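Local coordinates for oxidoreductase, iron/ascorbate family (PDB 3ON7) that probably uses iron(II) and molecular oxygen to oxidise 2-oxoglutarate, as a non-haem dioxygenase of the iron/ascorbate family that may form ethylene, at the interface of chains A and B. Residues are numbered along the deposited sequence; one frame, centred on the assembly and turned at random. Chains: chain A/B, Oxidoreductase, iron/ascorbate family.

The interface of chains A and B. Residues chain A 270, 273-274, 277, 279; chain B 177, 270, 273-274, 277, 279.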
loop_
_atom_site.group_PDB
_atom_site.type_symbol
_atom_site.label_atom_id
_atom_site.label_comp_id
_atom_site.label_asym_id
_atom_site.label_seq_id
_atom_site.Cartn_x
_atom_site.Cartn_y
_atom_site.Cartn_z
ATOM N N LEU A 270 -5.075 10.895 7.866
ATOM C CA LEU A 270 -5.045 9.432 7.729
ATOM C C LEU A 270 -3.602 8.934 7.622
ATOM O O LEU A 270 -3.226 8.008 8.324
ATOM C CB LEU A 270 -5.888 8.957 6.525
ATOM C CG LEU A 270 -5.869 7.462 6.193
ATOM C CD1 LEU A 270 -6.320 6.633 7.400
ATOM C CD2 LEU A 270 -6.725 7.148 4.980
ATOM N N ARG A 273 -2.008 8.855 10.904
ATOM C CA ARG A 273 -2.475 7.727 11.703
ATOM C C ARG A 273 -1.717 6.481 11.293
ATOM O O ARG A 273 -1.324 5.684 12.147
ATOM C CB ARG A 273 -3.970 7.476 11.523
ATOM C CG ARG A 273 -4.534 6.339 12.387
ATOM C CD ARG A 273 -4.463 6.673 13.854
ATOM N NE ARG A 273 -5.307 7.827 14.190
ATOM C CZ ARG A 273 -6.609 7.753 14.471
ATOM N NH1 ARG A 273 -7.250 6.586 14.479
ATOM N NH2 ARG A 273 -7.284 8.855 14.760
ATOM N N LEU A 274 -1.508 6.303 9.999
ATOM C CA LEU A 274 -0.800 5.110 9.517
ATOM C C LEU A 274 0.625 5.042 10.042
ATOM O O LEU A 274 1.083 3.980 10.445
ATOM C CB LEU A 274 -0.847 5.015 7.996
ATOM C CG LEU A 274 -2.248 4.786 7.385
ATOM C CD1 LEU A 274 -2.128 4.433 5.933
ATOM C CD2 LEU A 274 -3.009 3.673 8.122
ATOM N N LEU A 277 0.613 4.116 13.780
ATOM C CA LEU A 277 0.378 2.691 13.972
ATOM C C LEU A 277 1.567 1.869 13.492
ATOM O O LEU A 277 1.575 0.661 13.647
ATOM C CB LEU A 277 -0.872 2.252 13.225
ATOM C CG LEU A 277 -2.225 2.808 13.703
ATOM C CD1 LEU A 277 -3.285 2.471 12.709
ATOM C CD2 LEU A 277 -2.649 2.289 15.055
ATOM N N VAL A 279 2.504 1.267 10.366
ATOM C CA VAL A 279 2.238 0.555 9.123
ATOM C C VAL A 279 3.325 0.921 8.098
ATOM O O VAL A 279 3.582 2.106 7.874
ATOM C CB VAL A 279 0.862 0.993 8.546
ATOM C CG1 VAL A 279 0.687 0.498 7.119
ATOM C CG2 VAL A 279 -0.296 0.547 9.480
ATOM N N ILE B 177 -0.973 0.643 19.355
ATOM C CA ILE B 177 -1.548 -0.586 18.823
ATOM C C ILE B 177 -0.635 -1.766 19.109
ATOM O O ILE B 177 -1.045 -2.927 19.083
ATOM C CB ILE B 177 -1.779 -0.465 17.304
ATOM C CG1 ILE B 177 -2.849 -1.439 16.832
ATOM C CG2 ILE B 177 -0.490 -0.715 16.536
ATOM C CD1 ILE B 177 -3.022 -1.453 15.289
ATOM N N LEU B 270 -3.783 -5.987 12.697
ATOM C CA LEU B 270 -3.495 -4.760 11.974
ATOM C C LEU B 270 -4.399 -4.642 10.723
ATOM O O LEU B 270 -5.044 -3.616 10.505
ATOM C CB LEU B 270 -2.014 -4.720 11.602
ATOM C CG LEU B 270 -1.542 -3.552 10.742
ATOM C CD1 LEU B 270 -1.894 -2.250 11.412
ATOM C CD2 LEU B 270 -0.046 -3.700 10.456
ATOM N N ARG B 273 -7.771 -3.494 11.716
ATOM C CA ARG B 273 -7.711 -2.083 12.082
ATOM C C ARG B 273 -7.863 -1.249 10.844
ATOM O O ARG B 273 -8.657 -0.331 10.844
ATOM C CB ARG B 273 -6.402 -1.705 12.805
ATOM C CG ARG B 273 -6.357 -0.239 13.246
ATOM C CD ARG B 273 -7.474 0.117 14.238
ATOM N NE ARG B 273 -7.372 -0.697 15.439
ATOM C CZ ARG B 273 -6.639 -0.381 16.502
ATOM N NH1 ARG B 273 -6.004 0.781 16.568
ATOM N NH2 ARG B 273 -6.579 -1.220 17.525
ATOM N N LEU B 274 -7.099 -1.577 9.797
ATOM C CA LEU B 274 -7.163 -0.850 8.523
ATOM C C LEU B 274 -8.528 -0.917 7.833
ATOM O O LEU B 274 -8.977 0.070 7.253
ATOM C CB LEU B 274 -6.087 -1.344 7.567
ATOM C CG LEU B 274 -4.635 -1.305 8.082
ATOM C CD1 LEU B 274 -3.634 -1.702 6.974
ATOM C CD2 LEU B 274 -4.305 0.066 8.697
ATOM N N LEU B 277 -10.751 1.429 9.746
ATOM C CA LEU B 277 -10.511 2.825 9.444
ATOM C C LEU B 277 -10.937 3.199 8.022
ATOM O O LEU B 277 -10.956 4.369 7.686
ATOM C CB LEU B 277 -9.030 3.147 9.592
ATOM C CG LEU B 277 -8.335 2.891 10.916
ATOM C CD1 LEU B 277 -6.823 3.031 10.693
ATOM C CD2 LEU B 277 -8.829 3.839 11.955
ATOM N N VAL B 279 -9.447 2.256 5.119
ATOM C CA VAL B 279 -8.288 2.381 4.244
ATOM C C VAL B 279 -8.442 1.430 3.039
ATOM O O VAL B 279 -8.636 0.218 3.212
ATOM C CB VAL B 279 -7.015 1.989 4.995
ATOM C CG1 VAL B 279 -5.838 1.934 4.065
ATOM C CG2 VAL B 279 -6.761 2.926 6.167
#
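Two copies of the C-terminal helix, 266-276 in chain A and 266-277 in chain B, meet about a two-fold axis, and past each helix end the backbone turns extended at A:Val279 and B:Val279. The patch hides 348 Å² and is apolar: carbon groups make the contacts, with no polar pair close enough to bond. At its centre A:Leu274 and B:Leu274 cross obliquely, CD2 to CD2 at 3.9 Å, each with CG anti to its carbonyl carbon. A:Leu270 and B:Leu270 instead have CG anti to the backbone N; in A:Leu270 chi1 176° and chi2 57° together carry CD1 to 3.9 Å from B:Val279 CG2. In the twin contact A:Val279 CG2 lies 3.8 Å from B:Leu270 CD1, and the same methyl meets B:Leu274 tip to tip. A:Leu277 and B:Leu277 also point at one another, with their CD1 methyls 4.1 Å apart. A:Leu277 loses the largest surface to the partner in this patch, 83 Å²; it crosses B:Ile177 at about a right angle, its CD2 3.7 Å from B:Ile177 CB. The arginines border the patch, their chains bent at chi2 and chi3; A:Arg273 NH1 and B:Arg273 NH1 are 6.3 Å apart, so like-charge repulsion is probably modest. Within chain B, B:Ile177 CD1 sits 3.9 Å above the B:Arg273 guanidinium plane, over its centre. The structure alone does not show whether this contact persists in solution; on its rim B:Arg273 NH1 approaches A:Leu277 CD2 at 4.0 Å.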